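LacI family sugar-binding transcriptional regulator (Enterococcus faecalis V583, PDB 4RK0) binds ribose and probably regulates transcription by sugar-responsive binding to DNA. Local coordinates at residues Ser7-Ile13 against Val64-Ala70; Val32-Phe38 against Ala241-Leu245; Gln121-Gln127 against Val150-Lys154. One frame throughout, in Å; residues are numbered along the deposited sequence.

Contact 1 of 3, residues Ser7-Ile13 against Val64-Ala70; sequences SKTIGVI and VDGFVIA
This is a parallel pairing of two strands, 9-13 and 66-69, inside the mixed sheet of the subdomain that holds the N terminus. Their axes approach to 4.6 Å at 17°, with Gly11 opposite Phe67, Val12 opposite Val68 and Ile13 opposite Ile69. Gly11 straddles Phe67: Gly11 N donates to Gly66 O (2.8 Å) and Gly11 O accepts from Val68 N (2.8 Å). Ile13 repeats this around Ile69, through Ile13 N to Val68 O and Ala70 N to Ile13 O, both 2.9 Å. At the N-terminal end, Thr9 N donates to Asp65 OD2 (2.8 Å), an atom whose place is less certain. Phe67 (chi1 m) brings its ring against Gly11, where a CB would lie 2.6 Å from Phe67 CE1. On the face bearing Ile10, Val12 and Val68, Ile10 CG2 meets Val68 CG2 at 4.1 Å, and helix 233-249 covers Ile10 and Val68. With strand 39-44 flanking 9-14 on its other edge, the order 2-1-3 is that of the Rossmann-like alpha/beta subdomain of periplasmic binding proteins.

Contact 2 of 3, residues Val32-Phe38 against Ala241-Leu245; sequences VLYKENF and ATLLL
A methyl group sits squarely over an aromatic ring: Leu245 CD2 lies 3.4 Å from the centroid of the Phe38 ring, 12° off its normal, a close CH-pi contact. Leu245 (chi1 m, chi2 t) projects from helix 233-249 and is the most deeply covered residue here; its other methyl, CD1, lies 4.0 Å from both Val32 CG1 and Leu33 CD2, and 3.9 Å from Glu36 CG, in the aliphatic part. One turn earlier, Ala241 CB packs on Val32 CG1 at 3.7 Å, where the backbones come nearest, with 6.3 Å between the CA atoms of Val32 and Ala241. What brings Phe38 to the spot is a Schellman motif ending helix 20-35: Asn37 takes phi/psi of 62°/30°, Phe38 N bonds Leu33 O (3.1 Å) and Asn37 N bonds Tyr34 O (3.3 Å), after which the chain enters strand 39-44. Two helices of one alpha/beta subdomain lie side by side on the same face of its sheet, with Leu33, Phe38 and Leu244 all resting on Ile10. Tyr34 is out of reach of 241-245 and stacks on Tyr55 of the second subunit; the hydroxyl of that Tyr55 also bonds Phe38 O.

Contact 3 of 3, residues Gln121-Gln127 against Val150-Lys154; sequences QEQRHEQ and VYTEK
Gln121, in the last turn of helix 109-122, extends its side chain (chi1 t, chi2 t) beside the 150-154 loop, Gln121 CG lying 3.9 Å from Glu153 OE1. Its backbone carbonyl takes part in ending the helix: Arg124 N bonds Gln121 O (2.8 Å), and Arg124, at phi/psi 68°/22°, is the C-prime residue of a Schellman motif that turns the chain out toward strand 127-132. The backbone oxygen of His125 receives the Tyr151 hydroxyl, OH to His125 O 2.7 Å; the imidazole leads away instead, to Thr180 and Ala271. Tyr151 (chi1 t) lays its ring edge-on to this turn. The two segments lead into neighbouring parallel strands, 127-132 and 154-159, joined by helix 138-150 in a beta-alpha-beta crossover of the four-stranded sheet. At Glu126 the two segments close up: Glu153 OE2 lies 3.1 Å from Glu126 CA, and Glu126 O accepts from Lys154 N (3.1 Å). Gln127 then forms a parallel bridge with Lys154, CA to CA 4.9 Å, both side chains on one face and Gln127 CG 4.1 Å from Lys154 CD. A CA-H...O contact joins Gln127 CA to Lys154 O at 3.5 Å, and Lys154 continues the pairing to Val128.

How the contacts relate
From the N terminus, strand 9-14 opens contact 1, which closes at strand 66-69, with 50 residues between its segments. Contact 2 opens inside that loop, at the end of helix 20-35, but closes only at helix 233-249, with 202 residues between its segments, so the two cross. They also touch: Phe38 packs on Lys8 and Ile10, and Leu244 on Ile10 and Val68, tying a late helix to the first strands. Contact 3 starts after contact 1 has closed and nests within the long loop of contact 2, with just 22 residues between its segments, all in the other subdomain. Its centre is about 43 Å from that of contact 1, across the chain's centre; the bound ribose sits between the two subdomains.

Contact 1 of 3, residues Ser7-Ile13 against Val64-Ala70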
loop_
_atom_site.group_PDB
_atom_site.type_symbol
_atom_site.label_atom_id
_atom_site.label_comp_id
_atom_site.label_asym_id
_atom_site.label_seq_id
_atom_site.Cartn_x
_atom_site.Cartn_y
_atom_site.Cartn_z
ATOM N N SER A 7 -1.753 -7.849 -28.266
ATOM C CA SER A 7 -0.978 -7.999 -26.988
ATOM C C SER A 7 -1.871 -7.989 -25.736
ATOM O O SER A 7 -1.528 -8.612 -24.728
ATOM C CB SER A 7 0.089 -6.905 -26.885
ATOM O OG SER A 7 -0.496 -5.622 -26.699
ATOM N N LYS A 8 -3.015 -7.299 -25.811
ATOM C CA LYS A 8 -3.970 -7.189 -24.691
ATOM C C LYS A 8 -3.308 -6.583 -23.434
ATOM O O LYS A 8 -3.362 -7.137 -22.345
ATOM C CB LYS A 8 -4.625 -8.538 -24.402
ATOM C CG LYS A 8 -5.549 -9.036 -25.531
ATOM C CD LYS A 8 -6.694 -9.861 -24.961
ATOM C CE LYS A 8 -7.471 -10.577 -26.048
ATOM N NZ LYS A 8 -6.683 -11.682 -26.659
ATOM N N THR A 9 -2.690 -5.427 -23.621
ATOM C CA THR A 9 -1.959 -4.740 -22.567
ATOM C C THR A 9 -2.653 -3.425 -22.229
ATOM O O THR A 9 -3.085 -2.700 -23.119
ATOM C CB THR A 9 -0.497 -4.478 -23.006
ATOM O OG1 THR A 9 -0.482 -3.692 -24.207
ATOM C CG2 THR A 9 0.238 -5.782 -23.255
ATOM N N ILE A 10 -2.775 -3.110 -20.933
ATOM C CA ILE A 10 -3.265 -1.809 -20.495
ATOM C C ILE A 10 -2.237 -1.070 -19.623
ATOM O O ILE A 10 -1.813 -1.595 -18.602
ATOM C CB ILE A 10 -4.512 -1.948 -19.626
ATOM C CG1 ILE A 10 -5.601 -2.715 -20.380
ATOM C CG2 ILE A 10 -4.994 -0.575 -19.159
ATOM C CD1 ILE A 10 -6.250 -1.937 -21.503
ATOM N N GLY A 11 -1.866 0.157 -19.990
ATOM C CA GLY A 11 -0.928 0.951 -19.160
ATOM C C GLY A 11 -1.641 1.741 -18.084
ATOM O O GLY A 11 -2.634 2.358 -18.361
ATOM N N VAL A 12 -1.159 1.681 -16.838
ATOM C CA VAL A 12 -1.823 2.350 -15.743
ATOM C C VAL A 12 -0.838 3.286 -15.079
ATOM O O VAL A 12 0.196 2.834 -14.612
ATOM C CB VAL A 12 -2.295 1.342 -14.689
ATOM C CG1 VAL A 12 -2.931 2.104 -13.523
ATOM C CG2 VAL A 12 -3.281 0.360 -15.328
ATOM N N ILE A 13 -1.158 4.577 -15.107
ATOM C CA ILE A 13 -0.290 5.623 -14.629
ATOM C C ILE A 13 -0.917 6.239 -13.388
ATOM O O ILE A 13 -1.936 6.920 -13.455
ATOM C CB ILE A 13 -0.119 6.763 -15.679
ATOM C CG1 ILE A 13 0.142 6.216 -17.083
ATOM C CG2 ILE A 13 0.938 7.751 -15.216
ATOM C CD1 ILE A 13 1.348 5.341 -17.231
ATOM N N VAL A 64 0.365 0.191 -26.660
ATOM C CA VAL A 64 -0.497 -0.654 -25.833
ATOM C C VAL A 64 -1.917 -0.485 -26.308
ATOM O O VAL A 64 -2.243 0.447 -27.053
ATOM C CB VAL A 64 -0.440 -0.321 -24.308
ATOM C CG1 VAL A 64 0.937 -0.590 -23.748
ATOM C CG2 VAL A 64 -0.876 1.113 -24.033
ATOM N N ASP A 65 -2.778 -1.379 -25.834
ATOM C CA ASP A 65 -4.164 -1.369 -26.221
ATOM C C ASP A 65 -4.938 -0.256 -25.544
ATOM O O ASP A 65 -5.949 0.210 -26.065
ATOM C CB ASP A 65 -4.779 -2.740 -25.948
ATOM C CG ASP A 65 -4.098 -3.828 -26.741
ATOM O OD1 ASP A 65 -3.894 -3.634 -27.957
ATOM O OD2 ASP A 65 -3.735 -4.862 -26.151
ATOM N N GLY A 66 -4.463 0.226 -24.395
ATOM C CA GLY A 66 -5.167 1.331 -23.751
ATOM C C GLY A 66 -4.469 1.805 -22.481
ATOM O O GLY A 66 -3.628 1.094 -21.949
ATOM N N PHE A 67 -4.797 3.021 -22.071
ATOM C CA PHE A 67 -4.168 3.681 -20.910
ATOM C C PHE A 67 -5.191 4.168 -19.900
ATOM O O PHE A 67 -6.172 4.807 -20.251
ATOM C CB PHE A 67 -3.340 4.931 -21.326
ATOM C CG PHE A 67 -1.966 4.619 -21.844
ATOM C CD1 PHE A 67 -0.948 4.282 -20.971
ATOM C CD2 PHE A 67 -1.677 4.687 -23.209
ATOM C CE1 PHE A 67 0.333 3.998 -21.444
ATOM C CE2 PHE A 67 -0.403 4.400 -23.684
ATOM C CZ PHE A 67 0.600 4.052 -22.803
ATOM N N VAL A 68 -4.929 3.892 -18.623
ATOM C CA VAL A 68 -5.648 4.556 -17.532
ATOM C C VAL A 68 -4.690 5.624 -16.966
ATOM O O VAL A 68 -3.586 5.267 -16.569
ATOM C CB VAL A 68 -5.958 3.551 -16.385
ATOM C CG1 VAL A 68 -6.698 4.248 -15.261
ATOM C CG2 VAL A 68 -6.763 2.365 -16.913
ATOM N N ILE A 69 -5.144 6.865 -16.898
ATOM C CA ILE A 69 -4.305 8.020 -16.533
ATOM C C ILE A 69 -4.897 8.718 -15.316
ATOM O O ILE A 69 -5.916 9.371 -15.372
ATOM C CB ILE A 69 -4.065 9.017 -17.718
ATOM C CG1 ILE A 69 -3.447 8.268 -18.908
ATOM C CG2 ILE A 69 -3.144 10.145 -17.241
ATOM C CD1 ILE A 69 -3.475 8.991 -20.238
ATOM N N ALA A 70 -4.226 8.523 -14.181
ATOM C CA ALA A 70 -4.659 9.084 -12.937
ATOM C C ALA A 70 -3.696 10.182 -12.439
ATOM O O ALA A 70 -3.921 10.722 -11.366
ATOM C CB ALA A 70 -4.756 7.984 -11.868
#

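Contact 2 of 3, residues Val32-Phe38 against Ala241-Leu245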
loop_
_atom_site.group_PDB
_atom_site.type_symbol
_atom_site.label_atom_id
_atom_site.label_comp_id
_atom_site.label_asym_id
_atom_site.label_seq_id
_atom_site.Cartn_x
_atom_site.Cartn_y
_atom_site.Cartn_z
ATOM N N VAL A 32 -10.906 -6.433 -13.009
ATOM C CA VAL A 32 -11.614 -6.425 -14.291
ATOM C C VAL A 32 -10.742 -6.979 -15.406
ATOM O O VAL A 32 -11.163 -7.893 -16.147
ATOM C CB VAL A 32 -12.152 -5.013 -14.585
ATOM C CG1 VAL A 32 -12.603 -4.855 -16.033
ATOM C CG2 VAL A 32 -13.298 -4.720 -13.658
ATOM N N LEU A 33 -9.518 -6.468 -15.507
ATOM C CA LEU A 33 -8.544 -6.935 -16.497
ATOM C C LEU A 33 -8.324 -8.440 -16.479
ATOM O O LEU A 33 -8.289 -9.044 -17.541
ATOM C CB LEU A 33 -7.180 -6.236 -16.336
ATOM C CG LEU A 33 -7.196 -4.701 -16.490
ATOM C CD1 LEU A 33 -5.762 -4.186 -16.511
ATOM C CD2 LEU A 33 -7.941 -4.203 -17.721
ATOM N N TYR A 34 -8.159 -9.031 -15.298
ATOM C CA TYR A 34 -7.881 -10.486 -15.157
ATOM C C TYR A 34 -8.898 -11.328 -15.876
ATOM O O TYR A 34 -8.565 -12.348 -16.486
ATOM C CB TYR A 34 -7.889 -10.954 -13.693
ATOM C CG TYR A 34 -6.602 -10.768 -12.933
ATOM C CD1 TYR A 34 -5.693 -9.793 -13.296
ATOM C CD2 TYR A 34 -6.299 -11.561 -11.822
ATOM C CE1 TYR A 34 -4.513 -9.613 -12.601
ATOM C CE2 TYR A 34 -5.119 -11.375 -11.115
ATOM C CZ TYR A 34 -4.230 -10.392 -11.506
ATOM O OH TYR A 34 -3.044 -10.185 -10.819
ATOM N N LYS A 35 -10.136 -10.899 -15.795
ATOM C CA LYS A 35 -11.233 -11.683 -16.351
ATOM C C LYS A 35 -11.210 -11.696 -17.870
ATOM O O LYS A 35 -11.802 -12.586 -18.479
ATOM C CB LYS A 35 -12.567 -11.177 -15.834
ATOM C CG LYS A 35 -12.685 -11.290 -14.322
ATOM C CD LYS A 35 -14.119 -11.283 -13.819
ATOM C CE LYS A 35 -14.145 -11.456 -12.305
ATOM N NZ LYS A 35 -15.456 -11.937 -11.795
ATOM N N GLU A 36 -10.499 -10.749 -18.482
ATOM C CA GLU A 36 -10.445 -10.654 -19.940
ATOM C C GLU A 36 -9.075 -10.956 -20.493
ATOM O O GLU A 36 -8.830 -10.755 -21.689
ATOM C CB GLU A 36 -10.876 -9.269 -20.335
ATOM C CG GLU A 36 -12.240 -8.877 -19.794
ATOM C CD GLU A 36 -13.305 -8.819 -20.865
ATOM O OE1 GLU A 36 -13.105 -8.082 -21.854
ATOM O OE2 GLU A 36 -14.345 -9.491 -20.707
ATOM N N ASN A 37 -8.175 -11.444 -19.626
ATOM C CA ASN A 37 -6.783 -11.765 -19.987
ATOM C C ASN A 37 -5.959 -10.554 -20.467
ATOM O O ASN A 37 -5.028 -10.701 -21.272
ATOM C CB ASN A 37 -6.713 -12.923 -21.003
ATOM C CG ASN A 37 -7.035 -14.269 -20.381
ATOM O OD1 ASN A 37 -7.722 -15.086 -20.992
ATOM N ND2 ASN A 37 -6.540 -14.511 -19.161
ATOM N N PHE A 38 -6.295 -9.370 -19.949
ATOM C CA PHE A 38 -5.446 -8.181 -20.135
ATOM C C PHE A 38 -4.378 -8.109 -19.062
ATOM O O PHE A 38 -4.626 -8.468 -17.901
ATOM C CB PHE A 38 -6.285 -6.912 -20.126
ATOM C CG PHE A 38 -6.978 -6.652 -21.432
ATOM C CD1 PHE A 38 -8.102 -7.389 -21.786
ATOM C CD2 PHE A 38 -6.492 -5.678 -22.330
ATOM C CE1 PHE A 38 -8.749 -7.163 -22.991
ATOM C CE2 PHE A 38 -7.139 -5.448 -23.538
ATOM C CZ PHE A 38 -8.271 -6.189 -23.864
ATOM N N ALA A 241 -11.666 0.559 -15.479
ATOM C CA ALA A 241 -11.211 -0.504 -16.383
ATOM C C ALA A 241 -12.345 -0.922 -17.302
ATOM O O ALA A 241 -12.126 -1.220 -18.478
ATOM C CB ALA A 241 -10.719 -1.710 -15.597
ATOM N N THR A 242 -13.550 -0.944 -16.760
ATOM C CA THR A 242 -14.689 -1.484 -17.510
ATOM C C THR A 242 -14.935 -0.567 -18.668
ATOM O O THR A 242 -15.071 -1.018 -19.798
ATOM C CB THR A 242 -15.934 -1.635 -16.630
ATOM O OG1 THR A 242 -15.649 -2.610 -15.605
ATOM C CG2 THR A 242 -17.136 -2.144 -17.443
ATOM N N LEU A 243 -14.982 0.728 -18.387
ATOM C CA LEU A 243 -15.184 1.716 -19.438
ATOM C C LEU A 243 -14.083 1.730 -20.458
ATOM O O LEU A 243 -14.352 1.916 -21.640
ATOM C CB LEU A 243 -15.387 3.094 -18.852
ATOM C CG LEU A 243 -16.730 3.350 -18.183
ATOM C CD1 LEU A 243 -16.766 4.795 -17.776
ATOM C CD2 LEU A 243 -17.909 3.031 -19.093
ATOM N N LEU A 244 -12.842 1.475 -20.046
ATOM C CA LEU A 244 -11.748 1.471 -21.011
ATOM C C LEU A 244 -11.845 0.261 -21.906
ATOM O O LEU A 244 -11.662 0.364 -23.107
ATOM C CB LEU A 244 -10.373 1.507 -20.328
ATOM C CG LEU A 244 -9.139 1.461 -21.231
ATOM C CD1 LEU A 244 -9.104 2.647 -22.193
ATOM C CD2 LEU A 244 -7.886 1.465 -20.360
ATOM N N LEU A 245 -12.113 -0.900 -21.328
ATOM C CA LEU A 245 -12.237 -2.104 -22.159
ATOM C C LEU A 245 -13.410 -2.010 -23.141
ATOM O O LEU A 245 -13.367 -2.620 -24.230
ATOM C CB LEU A 245 -12.350 -3.346 -21.281
ATOM C CG LEU A 245 -11.016 -3.836 -20.695
ATOM C CD1 LEU A 245 -11.266 -5.067 -19.834
ATOM C CD2 LEU A 245 -10.000 -4.159 -21.776
#

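Contact 3 of 3, residues Gln121-Gln127 against Val150-Lys154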
loop_
_atom_site.group_PDB
_atom_site.type_symbol
_atom_site.label_atom_id
_atom_site.label_comp_id
_atom_site.label_asym_id
_atom_site.label_seq_id
_atom_site.Cartn_x
_atom_site.Cartn_y
_atom_site.Cartn_z
ATOM N N GLN A 121 -19.077 21.370 11.784
ATOM C CA GLN A 121 -20.154 22.266 12.281
ATOM C C GLN A 121 -21.090 21.576 13.293
ATOM O O GLN A 121 -21.405 22.168 14.330
ATOM C CB GLN A 121 -20.955 22.802 11.070
ATOM C CG GLN A 121 -21.732 24.097 11.274
ATOM C CD GLN A 121 -22.447 24.536 9.996
ATOM O OE1 GLN A 121 -22.125 24.067 8.897
ATOM N NE2 GLN A 121 -23.414 25.434 10.135
ATOM N N GLU A 122 -21.591 20.377 12.973
ATOM C CA GLU A 122 -22.375 19.593 13.937
ATOM C C GLU A 122 -21.647 19.388 15.294
ATOM O O GLU A 122 -22.260 19.432 16.341
ATOM C CB GLU A 122 -22.756 18.240 13.341
ATOM C CG GLU A 122 -23.786 17.476 14.136
ATOM C CD GLU A 122 -23.754 15.991 13.844
ATOM O OE1 GLU A 122 -24.764 15.479 13.328
ATOM O OE2 GLU A 122 -22.719 15.341 14.126
ATOM N N GLN A 123 -20.334 19.243 15.255
ATOM C CA GLN A 123 -19.519 19.154 16.464
ATOM C C GLN A 123 -19.126 20.526 17.013
ATOM O O GLN A 123 -18.323 20.637 17.931
ATOM C CB GLN A 123 -18.270 18.331 16.163
ATOM C CG GLN A 123 -18.546 16.910 15.672
ATOM C CD GLN A 123 -19.023 15.967 16.769
ATOM O OE1 GLN A 123 -19.966 16.248 17.502
ATOM N NE2 GLN A 123 -18.364 14.840 16.880
ATOM N N ARG A 124 -19.686 21.587 16.437
ATOM C CA ARG A 124 -19.575 22.949 16.976
ATOM C C ARG A 124 -18.200 23.576 16.917
ATOM O O ARG A 124 -17.926 24.520 17.659
ATOM C CB ARG A 124 -20.049 23.007 18.422
ATOM C CG ARG A 124 -21.276 22.160 18.679
ATOM C CD ARG A 124 -22.128 22.683 19.832
ATOM N NE ARG A 124 -21.568 22.316 21.121
ATOM C CZ ARG A 124 -21.909 21.254 21.850
ATOM N NH1 ARG A 124 -21.296 21.053 23.014
ATOM N NH2 ARG A 124 -22.828 20.379 21.442
ATOM N N HIS A 125 -17.340 23.101 16.027
ATOM C CA HIS A 125 -16.041 23.744 15.841
ATOM C C HIS A 125 -16.180 25.017 15.025
ATOM O O HIS A 125 -16.817 25.007 13.986
ATOM C CB HIS A 125 -15.062 22.774 15.200
ATOM C CG HIS A 125 -14.743 21.642 16.111
ATOM N ND1 HIS A 125 -13.765 21.733 17.072
ATOM C CD2 HIS A 125 -15.343 20.447 16.288
ATOM C CE1 HIS A 125 -13.756 20.622 17.791
ATOM N NE2 HIS A 125 -14.709 19.828 17.344
ATOM N N GLU A 126 -15.548 26.091 15.499
ATOM C CA GLU A 126 -15.708 27.413 14.941
ATOM C C GLU A 126 -14.424 27.913 14.311
ATOM O O GLU A 126 -14.443 28.830 13.471
ATOM C CB GLU A 126 -16.192 28.384 16.055
ATOM C CG GLU A 126 -17.426 27.942 16.843
ATOM C CD GLU A 126 -17.825 28.921 17.948
ATOM O OE1 GLU A 126 -16.977 29.723 18.389
ATOM O OE2 GLU A 126 -19.001 28.890 18.386
ATOM N N GLN A 127 -13.304 27.322 14.723
ATOM C CA GLN A 127 -12.007 27.625 14.149
ATOM C C GLN A 127 -11.383 26.328 13.720
ATOM O O GLN A 127 -11.104 25.460 14.560
ATOM C CB GLN A 127 -11.120 28.322 15.169
ATOM C CG GLN A 127 -11.767 29.572 15.755
ATOM C CD GLN A 127 -10.853 30.306 16.711
ATOM O OE1 GLN A 127 -11.082 30.310 17.917
ATOM N NE2 GLN A 127 -9.810 30.926 16.179
ATOM N N VAL A 150 -19.969 25.715 2.284
ATOM C CA VAL A 150 -20.943 25.611 3.380
ATOM C C VAL A 150 -20.435 26.050 4.741
ATOM O O VAL A 150 -21.248 26.354 5.614
ATOM C CB VAL A 150 -21.486 24.181 3.547
ATOM C CG1 VAL A 150 -22.217 23.760 2.285
ATOM C CG2 VAL A 150 -20.373 23.202 3.911
ATOM N N TYR A 151 -19.118 26.114 4.918
ATOM C CA TYR A 151 -18.540 26.528 6.204
ATOM C C TYR A 151 -18.272 28.023 6.206
ATOM O O TYR A 151 -17.500 28.516 5.383
ATOM C CB TYR A 151 -17.247 25.771 6.467
ATOM C CG TYR A 151 -16.808 25.824 7.915
ATOM C CD1 TYR A 151 -17.299 24.909 8.852
ATOM C CD2 TYR A 151 -15.897 26.756 8.345
ATOM C CE1 TYR A 151 -16.887 24.951 10.172
ATOM C CE2 TYR A 151 -15.481 26.801 9.663
ATOM C CZ TYR A 151 -15.996 25.907 10.571
ATOM O OH TYR A 151 -15.556 25.996 11.869
ATOM N N THR A 152 -18.899 28.738 7.137
ATOM C CA THR A 152 -18.870 30.205 7.150
ATOM C C THR A 152 -18.159 30.775 8.369
ATOM O O THR A 152 -18.171 31.974 8.552
ATOM C CB THR A 152 -20.309 30.834 7.094
ATOM O OG1 THR A 152 -21.026 30.601 8.317
ATOM C CG2 THR A 152 -21.111 30.228 5.980
ATOM N N GLU A 153 -17.551 29.920 9.190
ATOM C CA GLU A 153 -16.726 30.374 10.325
ATOM C C GLU A 153 -15.229 30.451 9.909
ATOM O O GLU A 153 -14.929 30.475 8.730
ATOM C CB GLU A 153 -17.006 29.485 11.532
ATOM C CG GLU A 153 -18.496 29.483 11.901
ATOM C CD GLU A 153 -18.947 28.181 12.543
ATOM O OE1 GLU A 153 -19.746 27.431 11.932
ATOM O OE2 GLU A 153 -18.500 27.900 13.667
ATOM N N LYS A 154 -14.309 30.537 10.866
ATOM C CA LYS A 154 -12.895 30.842 10.574
ATOM C C LYS A 154 -12.173 29.581 10.120
ATOM O O LYS A 154 -12.195 28.561 10.810
ATOM C CB LYS A 154 -12.218 31.440 11.812
ATOM C CG LYS A 154 -12.844 32.767 12.244
ATOM C CD LYS A 154 -12.896 32.940 13.756
ATOM C CE LYS A 154 -13.590 34.241 14.144
ATOM N NZ LYS A 154 -13.569 34.458 15.616
#